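Local coordinates for protein motility-associated killing factor MakB (Vibrio cholerae serotype O1, PDB 6W1W) that is one component of a three-part cytotoxin, structurally similar to alpha-pore-forming toxins, and thus probably takes part in forming pores in target-cell membranes, at residues W150-M160 against A249-K260. Numbering follows the deposited sequence.
Sequences WNELASEEQAM and ASEEAQAAAITK
At one end of an elongated helical bundle, as in alpha-pore-forming toxins, the turn joining helices 100-151 and 157-176 packs on the start of helix 251-270, with E156 meeting the N-cap residue S250. E156 itself stands at the N-cap position of helix 157-176. Its extended chain brings the carboxylate out to the start of helix 251-270, where OE2 accepts the backbone N-H of S250 on its syn side (N to OE2 2.9 Å, 16° out of the carboxylate plane). The S250 hydroxyl is a second donor, to OE1, although the modelled separation is too short to be reliable. A negative charge here probably interacts favourably with the N-terminal end of helix 251-270.

Farther along helix 251-270 the packing is mostly apolar. L153 reaches over with CD1, which lies 3.7 Å from E252 CB and 4.0 Å from A256 CB. M160 runs past the small residues of the helix, SD resting 3.7 Å from A253 CB and CB 4.0 Å from A257 CB; the bend at chi3 (-54°) turns its CE onto one face of the W150 indole. Outside the two segments, W47 of helix 46-66 touches both E152 and E252, and I163 of helix 157-176 touches A249 and A257.

W150 directs its six-membered ring at the helix, meeting the carbonyl oxygen of A256 at the ring edge, near its plane. K260 bends at chi2 and chi4, wrapping round the ring to the face opposite M160, and its NZ makes a cation-pi contact 4.7 Å from the ring centroid, 13° off the normal.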
# COMPACT_ATOMS: atom_id res chain seq x y z
N TRP A 150 -23.06 -13.03 15.53
CA TRP A 150 -23.99 -13.32 14.44
C TRP A 150 -24.93 -14.46 14.81
O TRP A 150 -26.15 -14.35 14.62
CB TRP A 150 -23.20 -13.66 13.17
CG TRP A 150 -23.83 -13.16 11.92
CD1 TRP A 150 -24.74 -13.82 11.14
CD2 TRP A 150 -23.62 -11.88 11.30
NE1 TRP A 150 -25.10 -13.03 10.07
CE2 TRP A 150 -24.43 -11.84 10.15
CE3 TRP A 150 -22.82 -10.78 11.61
CZ2 TRP A 150 -24.47 -10.73 9.31
CZ3 TRP A 150 -22.86 -9.68 10.78
CH2 TRP A 150 -23.67 -9.67 9.63
N ASN A 151 -24.39 -15.54 15.37
CA ASN A 151 -25.18 -16.75 15.58
C ASN A 151 -26.24 -16.56 16.66
O ASN A 151 -27.30 -17.18 16.59
CB ASN A 151 -24.25 -17.91 15.94
CG ASN A 151 -23.45 -18.40 14.75
OD1 ASN A 151 -23.70 -19.48 14.22
ND2 ASN A 151 -22.49 -17.59 14.32
N GLU A 152 -25.98 -15.72 17.66
CA GLU A 152 -26.97 -15.44 18.69
C GLU A 152 -27.95 -14.35 18.26
O GLU A 152 -28.85 -14.01 19.03
CB GLU A 152 -26.29 -15.06 20.01
CG GLU A 152 -25.61 -13.70 20.04
CD GLU A 152 -25.02 -13.40 21.40
OE1 GLU A 152 -24.31 -14.28 21.95
OE2 GLU A 152 -25.26 -12.30 21.94
N LEU A 153 -27.80 -13.82 17.06
CA LEU A 153 -28.72 -12.86 16.46
C LEU A 153 -29.24 -13.37 15.12
O LEU A 153 -29.45 -12.60 14.18
CB LEU A 153 -28.06 -11.49 16.29
CG LEU A 153 -27.70 -10.70 17.55
CD1 LEU A 153 -26.83 -9.51 17.19
CD2 LEU A 153 -28.96 -10.26 18.27
N ALA A 154 -29.48 -14.68 15.03
CA ALA A 154 -29.79 -15.31 13.75
C ALA A 154 -31.19 -14.99 13.24
O ALA A 154 -31.43 -15.14 12.03
CB ALA A 154 -29.62 -16.83 13.86
N SER A 155 -32.11 -14.56 14.10
CA SER A 155 -33.44 -14.20 13.65
C SER A 155 -33.45 -12.97 12.75
O SER A 155 -34.49 -12.67 12.15
CB SER A 155 -34.37 -13.98 14.84
OG SER A 155 -33.97 -12.84 15.59
N GLU A 156 -32.32 -12.26 12.64
CA GLU A 156 -32.20 -11.05 11.84
C GLU A 156 -31.07 -11.17 10.82
O GLU A 156 -30.43 -10.17 10.49
CB GLU A 156 -31.99 -9.83 12.73
CG GLU A 156 -33.07 -9.61 13.76
CD GLU A 156 -32.80 -8.39 14.64
OE1 GLU A 156 -32.17 -8.55 15.70
OE2 GLU A 156 -33.22 -7.28 14.25
N GLU A 157 -30.82 -12.38 10.32
CA GLU A 157 -29.70 -12.58 9.41
C GLU A 157 -29.91 -11.82 8.10
O GLU A 157 -29.03 -11.07 7.66
CB GLU A 157 -29.51 -14.07 9.13
CG GLU A 157 -28.37 -14.33 8.16
CD GLU A 157 -28.19 -15.79 7.83
OE1 GLU A 157 -29.17 -16.55 7.91
OE2 GLU A 157 -27.05 -16.18 7.49
N GLN A 158 -31.08 -11.99 7.48
CA GLN A 158 -31.35 -11.30 6.22
C GLN A 158 -31.24 -9.79 6.39
O GLN A 158 -30.61 -9.11 5.56
CB GLN A 158 -32.74 -11.68 5.70
CG GLN A 158 -32.92 -13.17 5.48
CD GLN A 158 -34.21 -13.50 4.75
OE1 GLN A 158 -34.90 -12.61 4.23
NE2 GLN A 158 -34.55 -14.78 4.71
N ALA A 159 -31.81 -9.24 7.46
CA ALA A 159 -31.66 -7.82 7.75
C ALA A 159 -30.20 -7.42 7.94
O ALA A 159 -29.82 -6.30 7.61
CB ALA A 159 -32.48 -7.45 8.99
N MET A 160 -29.37 -8.34 8.45
CA MET A 160 -27.98 -7.99 8.73
C MET A 160 -27.09 -8.13 7.50
O MET A 160 -26.13 -7.37 7.34
CB MET A 160 -27.44 -8.84 9.88
CG MET A 160 -27.93 -8.40 11.25
SD MET A 160 -27.16 -9.35 12.57
CE MET A 160 -27.53 -11.02 12.07
N ALA A 249 -33.52 -3.35 11.74
CA ALA A 249 -32.77 -4.27 12.58
C ALA A 249 -32.62 -3.71 13.98
O ALA A 249 -32.69 -2.49 14.20
CB ALA A 249 -31.39 -4.56 11.98
N SER A 250 -32.40 -4.61 14.93
CA SER A 250 -32.24 -4.24 16.33
C SER A 250 -30.87 -3.61 16.57
O SER A 250 -29.99 -3.58 15.70
CB SER A 250 -32.42 -5.46 17.23
OG SER A 250 -31.56 -6.51 16.82
N GLU A 251 -30.68 -3.10 17.80
CA GLU A 251 -29.46 -2.38 18.13
C GLU A 251 -28.22 -3.26 17.95
O GLU A 251 -27.26 -2.86 17.29
CB GLU A 251 -29.53 -1.85 19.56
CG GLU A 251 -30.50 -0.70 19.75
CD GLU A 251 -29.83 0.51 20.35
OE1 GLU A 251 -28.58 0.52 20.43
OE2 GLU A 251 -30.55 1.45 20.75
N GLU A 252 -28.24 -4.46 18.54
CA GLU A 252 -27.09 -5.35 18.41
C GLU A 252 -26.90 -5.79 16.97
O GLU A 252 -25.76 -5.83 16.47
CB GLU A 252 -27.27 -6.57 19.32
CG GLU A 252 -26.95 -6.31 20.79
CD GLU A 252 -26.72 -7.58 21.57
OE1 GLU A 252 -26.32 -8.60 20.95
OE2 GLU A 252 -26.94 -7.57 22.80
N ALA A 253 -27.99 -6.12 16.28
CA ALA A 253 -27.89 -6.58 14.89
C ALA A 253 -27.24 -5.53 14.00
O ALA A 253 -26.50 -5.87 13.08
CB ALA A 253 -29.28 -6.94 14.37
N GLN A 254 -27.51 -4.24 14.26
CA GLN A 254 -26.82 -3.20 13.51
C GLN A 254 -25.32 -3.23 13.80
O GLN A 254 -24.51 -3.22 12.87
CB GLN A 254 -27.40 -1.83 13.86
CG GLN A 254 -28.77 -1.55 13.24
CD GLN A 254 -29.38 -0.27 13.77
OE1 GLN A 254 -28.86 0.83 13.53
NE2 GLN A 254 -30.48 -0.40 14.50
N ALA A 255 -24.95 -3.28 15.08
CA ALA A 255 -23.54 -3.35 15.44
C ALA A 255 -22.90 -4.62 14.91
O ALA A 255 -21.74 -4.61 14.48
CB ALA A 255 -23.38 -3.28 16.96
N ALA A 256 -23.65 -5.73 14.92
CA ALA A 256 -23.12 -6.97 14.37
C ALA A 256 -22.87 -6.83 12.87
O ALA A 256 -21.81 -7.23 12.37
CB ALA A 256 -24.09 -8.13 14.64
N ALA A 257 -23.82 -6.23 12.15
CA ALA A 257 -23.69 -6.09 10.71
C ALA A 257 -22.60 -5.09 10.34
O ALA A 257 -21.86 -5.30 9.36
CB ALA A 257 -25.03 -5.68 10.10
N ILE A 258 -22.48 -4.00 11.10
CA ILE A 258 -21.44 -3.01 10.83
C ILE A 258 -20.05 -3.64 10.93
O ILE A 258 -19.26 -3.59 9.99
CB ILE A 258 -21.58 -1.80 11.77
CG1 ILE A 258 -22.86 -1.02 11.45
CG2 ILE A 258 -20.34 -0.91 11.70
CD1 ILE A 258 -23.10 0.19 12.34
N THR A 259 -19.76 -4.25 12.09
CA THR A 259 -18.41 -4.75 12.37
C THR A 259 -17.99 -5.83 11.38
O THR A 259 -16.83 -5.89 10.97
CB THR A 259 -18.32 -5.28 13.80
OG1 THR A 259 -19.34 -6.27 14.02
CG2 THR A 259 -18.50 -4.16 14.81
N LYS A 260 -18.93 -6.70 10.98
CA LYS A 260 -18.61 -7.72 9.99
C LYS A 260 -18.10 -7.08 8.69
O LYS A 260 -17.16 -7.60 8.07
CB LYS A 260 -19.83 -8.60 9.74
CG LYS A 260 -20.00 -9.13 8.33
CD LYS A 260 -19.00 -10.22 8.00
CE LYS A 260 -19.44 -11.04 6.81
NZ LYS A 260 -20.57 -11.96 7.15